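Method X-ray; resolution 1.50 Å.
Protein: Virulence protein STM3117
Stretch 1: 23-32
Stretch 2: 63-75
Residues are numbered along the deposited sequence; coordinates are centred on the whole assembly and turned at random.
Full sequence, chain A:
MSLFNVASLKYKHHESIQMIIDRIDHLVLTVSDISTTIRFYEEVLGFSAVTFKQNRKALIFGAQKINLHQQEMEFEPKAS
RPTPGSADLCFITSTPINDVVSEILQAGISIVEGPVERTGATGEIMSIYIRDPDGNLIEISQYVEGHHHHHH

Stretch 1 23-32: RIDHLVLTVS
Stretch 2 63-75: AQKINLHQQEMEF

The shortest polar contact between the two segments is made by a side chain: Gln 64 (chi1 m, chi2 t, chi3 -61°) points its CA-to-CB bond sideways, but the end of the side chain comes nearer, so that NE2 donates to Ile 24 O at 2.7 Å, almost linearly (172°). From there the backbones run as neighbouring parallel strands, 23-31 and 64-70, whose axes cross at -28° and approach to 4.7 Å. Register pairs Val 28 with Asn 67, Leu 29 with Leu 68, Thr 30 with His 69 and Val 31 with Gln 70, with CA-CA distances of 4.7 to 5.2 Å. As in parallel sheets generally, alternate residues of the first strand bond through both N and O: Asn 67 N to Leu 27 O (2.9 Å), Leu 29 N to Asn 67 O (3.0 Å), His 69 N to Leu 29 O (3.0 Å), Val 31 N to His 69 O (2.8 Å) and Gln 71 N to Val 31 O (2.9 Å). Toward the N-terminal end the ladder loosens: Lys 65 N to Asp 25 O (3.3 Å) and Leu 27 N to Lys 65 O (3.5 Å) are weak. There, a water accepts from Arg 23 NE (2.9 Å) and donates to Asp 25 OD1 (2.7 Å) and Ala 63 O (3.0 Å).

On the face carrying Val 28 and Thr 30, Val 28 (chi1 t) sets CG1 3.5 Å from the centroid of the His 69 ring (chi1 m, chi2 5°), 8° off its normal, a CH-pi contact.

On the face carrying Leu 27, Leu 29, Ile 66 and Leu 68 the contacts are apolar: Leu 29 (m, t) places CG 3.7 Å from Ile 66 CG2, and its CB lies 4.1 Å from Leu 68 CD2.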

# COMPACT_ATOMS: atom_id res chain seq x y z
N ARG A 23 10.20 4.99 -2.97
CA ARG A 23 9.16 4.05 -3.35
C ARG A 23 8.50 3.45 -2.12
O ARG A 23 8.92 3.69 -0.98
CB ARG A 23 9.79 2.91 -4.14
CG ARG A 23 10.86 2.15 -3.33
CD ARG A 23 11.54 1.02 -4.12
NE ARG A 23 12.51 0.28 -3.31
CZ ARG A 23 13.72 0.73 -2.97
NH1 ARG A 23 14.11 1.94 -3.35
NH2 ARG A 23 14.53 -0.03 -2.24
N ILE A 24 7.47 2.64 -2.36
CA ILE A 24 6.80 1.92 -1.29
C ILE A 24 7.57 0.60 -1.21
O ILE A 24 7.87 -0.01 -2.25
CB ILE A 24 5.33 1.62 -1.65
CG1 ILE A 24 4.50 2.91 -1.57
CG2 ILE A 24 4.77 0.54 -0.73
CD1 ILE A 24 3.12 2.78 -2.21
N ASP A 25 7.93 0.16 -0.01
CA ASP A 25 8.66 -1.09 0.16
C ASP A 25 7.68 -2.21 0.45
O ASP A 25 7.77 -3.31 -0.09
CB ASP A 25 9.64 -1.01 1.33
CG ASP A 25 10.51 -2.25 1.43
OD1 ASP A 25 11.39 -2.40 0.56
OD2 ASP A 25 10.33 -3.06 2.36
N HIS A 26 6.74 -1.93 1.35
CA HIS A 26 5.76 -2.92 1.74
C HIS A 26 4.62 -2.25 2.48
O HIS A 26 4.65 -1.04 2.72
CB HIS A 26 6.41 -3.99 2.63
CG HIS A 26 7.04 -3.45 3.88
ND1 HIS A 26 6.32 -3.16 5.03
CD2 HIS A 26 8.33 -3.17 4.18
CE1 HIS A 26 7.15 -2.74 5.97
NE2 HIS A 26 8.37 -2.73 5.48
N LEU A 27 3.61 -3.04 2.81
CA LEU A 27 2.47 -2.54 3.55
C LEU A 27 1.88 -3.73 4.28
O LEU A 27 2.19 -4.88 3.96
CB LEU A 27 1.45 -1.89 2.62
CG LEU A 27 0.83 -2.73 1.50
CD1 LEU A 27 -0.34 -3.52 2.02
CD2 LEU A 27 0.37 -1.80 0.39
N VAL A 28 1.05 -3.45 5.27
CA VAL A 28 0.44 -4.51 6.06
C VAL A 28 -1.06 -4.60 5.86
O VAL A 28 -1.78 -3.60 5.96
CB VAL A 28 0.71 -4.31 7.57
CG1 VAL A 28 0.01 -5.41 8.37
CG2 VAL A 28 2.20 -4.34 7.85
N LEU A 29 -1.53 -5.80 5.55
CA LEU A 29 -2.95 -6.05 5.40
C LEU A 29 -3.39 -6.82 6.63
O LEU A 29 -2.74 -7.78 7.03
CB LEU A 29 -3.25 -6.89 4.15
CG LEU A 29 -3.08 -6.24 2.78
CD1 LEU A 29 -3.45 -7.26 1.69
CD2 LEU A 29 -3.99 -5.01 2.69
N THR A 30 -4.48 -6.38 7.25
CA THR A 30 -5.02 -7.07 8.41
C THR A 30 -6.16 -7.91 7.86
O THR A 30 -7.10 -7.38 7.26
CB THR A 30 -5.51 -6.07 9.47
OG1 THR A 30 -4.39 -5.32 9.94
CG2 THR A 30 -6.15 -6.81 10.65
N VAL A 31 -6.08 -9.22 8.07
CA VAL A 31 -7.07 -10.14 7.53
C VAL A 31 -7.71 -11.07 8.55
O VAL A 31 -7.17 -11.31 9.63
CB VAL A 31 -6.42 -10.99 6.41
CG1 VAL A 31 -5.88 -10.08 5.31
CG2 VAL A 31 -5.29 -11.84 6.97
N SER A 32 -8.88 -11.60 8.20
CA SER A 32 -9.58 -12.51 9.11
C SER A 32 -8.90 -13.88 9.17
O SER A 32 -8.80 -14.48 10.24
CB SER A 32 -11.05 -12.67 8.69
OG SER A 32 -11.18 -13.22 7.39
N ALA A 63 9.87 -6.53 -6.26
CA ALA A 63 10.88 -6.23 -5.25
C ALA A 63 10.19 -5.60 -4.04
O ALA A 63 10.77 -4.79 -3.33
CB ALA A 63 11.92 -5.28 -5.82
N GLN A 64 8.94 -5.99 -3.82
CA GLN A 64 8.16 -5.46 -2.71
C GLN A 64 7.49 -6.63 -2.00
O GLN A 64 7.72 -7.78 -2.35
CB GLN A 64 7.10 -4.48 -3.23
CG GLN A 64 7.67 -3.22 -3.91
CD GLN A 64 6.61 -2.38 -4.64
OE1 GLN A 64 5.95 -2.85 -5.57
NE2 GLN A 64 6.45 -1.13 -4.22
N LYS A 65 6.70 -6.33 -0.98
CA LYS A 65 5.98 -7.38 -0.28
C LYS A 65 4.81 -6.84 0.52
O LYS A 65 4.73 -5.64 0.80
CB LYS A 65 6.92 -8.18 0.64
CG LYS A 65 7.41 -7.46 1.90
CD LYS A 65 8.05 -8.46 2.86
CE LYS A 65 8.66 -7.78 4.08
NZ LYS A 65 8.73 -8.73 5.23
N ILE A 66 3.89 -7.73 0.86
CA ILE A 66 2.74 -7.38 1.67
C ILE A 66 2.82 -8.25 2.92
O ILE A 66 2.77 -9.48 2.83
CB ILE A 66 1.42 -7.66 0.93
CG1 ILE A 66 1.24 -6.63 -0.19
CG2 ILE A 66 0.24 -7.60 1.91
CD1 ILE A 66 0.05 -6.89 -1.07
N ASN A 67 2.98 -7.62 4.07
CA ASN A 67 3.03 -8.36 5.32
C ASN A 67 1.59 -8.59 5.76
O ASN A 67 0.72 -7.74 5.55
CB ASN A 67 3.78 -7.59 6.40
CG ASN A 67 5.27 -7.55 6.16
OD1 ASN A 67 5.84 -8.48 5.57
ND2 ASN A 67 5.93 -6.50 6.63
N LEU A 68 1.34 -9.75 6.35
CA LEU A 68 -0.00 -10.07 6.80
C LEU A 68 -0.12 -10.11 8.31
O LEU A 68 0.78 -10.60 9.00
CB LEU A 68 -0.45 -11.42 6.23
CG LEU A 68 -0.40 -11.56 4.70
CD1 LEU A 68 -0.78 -12.98 4.30
CD2 LEU A 68 -1.34 -10.54 4.06
N HIS A 69 -1.22 -9.57 8.82
CA HIS A 69 -1.54 -9.61 10.26
C HIS A 69 -2.91 -10.26 10.32
O HIS A 69 -3.83 -9.85 9.60
CB HIS A 69 -1.70 -8.21 10.87
CG HIS A 69 -0.41 -7.52 11.20
ND1 HIS A 69 0.83 -8.02 10.89
CD2 HIS A 69 -0.19 -6.33 11.81
CE1 HIS A 69 1.76 -7.17 11.29
NE2 HIS A 69 1.17 -6.13 11.85
N GLN A 70 -3.08 -11.26 11.17
CA GLN A 70 -4.39 -11.87 11.30
C GLN A 70 -5.09 -11.22 12.49
O GLN A 70 -4.45 -10.88 13.48
CB GLN A 70 -4.26 -13.38 11.52
CG GLN A 70 -5.58 -14.11 11.65
CD GLN A 70 -5.42 -15.62 11.52
OE1 GLN A 70 -5.22 -16.14 10.42
NE2 GLN A 70 -5.48 -16.33 12.65
N GLN A 71 -6.40 -11.03 12.39
CA GLN A 71 -7.11 -10.43 13.51
C GLN A 71 -6.88 -11.27 14.76
O GLN A 71 -6.78 -12.50 14.69
CB GLN A 71 -8.60 -10.34 13.20
CG GLN A 71 -8.91 -9.34 12.10
CD GLN A 71 -10.40 -9.15 11.90
OE1 GLN A 71 -11.10 -10.07 11.47
NE2 GLN A 71 -10.89 -7.96 12.22
N GLU A 72 -6.78 -10.59 15.90
CA GLU A 72 -6.56 -11.20 17.21
C GLU A 72 -5.09 -11.50 17.46
O GLU A 72 -4.72 -11.96 18.54
CB GLU A 72 -7.42 -12.45 17.38
CG GLU A 72 -8.91 -12.17 17.28
CD GLU A 72 -9.39 -11.14 18.29
OE1 GLU A 72 -9.31 -11.41 19.50
OE2 GLU A 72 -9.83 -10.05 17.87
N MET A 73 -4.25 -11.27 16.45
CA MET A 73 -2.81 -11.46 16.63
C MET A 73 -2.02 -10.51 15.74
O MET A 73 -1.07 -10.89 15.07
CB MET A 73 -2.39 -12.92 16.43
CG MET A 73 -2.54 -13.52 15.05
SD MET A 73 -2.10 -15.31 15.10
CE MET A 73 -0.38 -15.25 15.66
N GLU A 74 -2.43 -9.24 15.77
CA GLU A 74 -1.78 -8.19 15.00
C GLU A 74 -0.54 -7.67 15.72
O GLU A 74 -0.61 -7.23 16.86
CB GLU A 74 -2.78 -7.04 14.78
CG GLU A 74 -4.06 -7.49 14.09
CD GLU A 74 -5.19 -6.49 14.21
OE1 GLU A 74 -6.32 -6.82 13.80
OE2 GLU A 74 -4.94 -5.38 14.71
N PHE A 75 0.61 -7.71 15.04
CA PHE A 75 1.85 -7.23 15.64
C PHE A 75 1.90 -5.71 15.73
O PHE A 75 1.32 -5.01 14.90
CB PHE A 75 3.04 -7.78 14.86
CG PHE A 75 3.06 -9.27 14.81
CD1 PHE A 75 2.69 -9.95 13.66
CD2 PHE A 75 3.42 -10.00 15.93
CE1 PHE A 75 2.66 -11.34 13.62
CE2 PHE A 75 3.40 -11.39 15.91
CZ PHE A 75 3.02 -12.06 14.76
O HOH W 1 11.59 -2.19 -2.15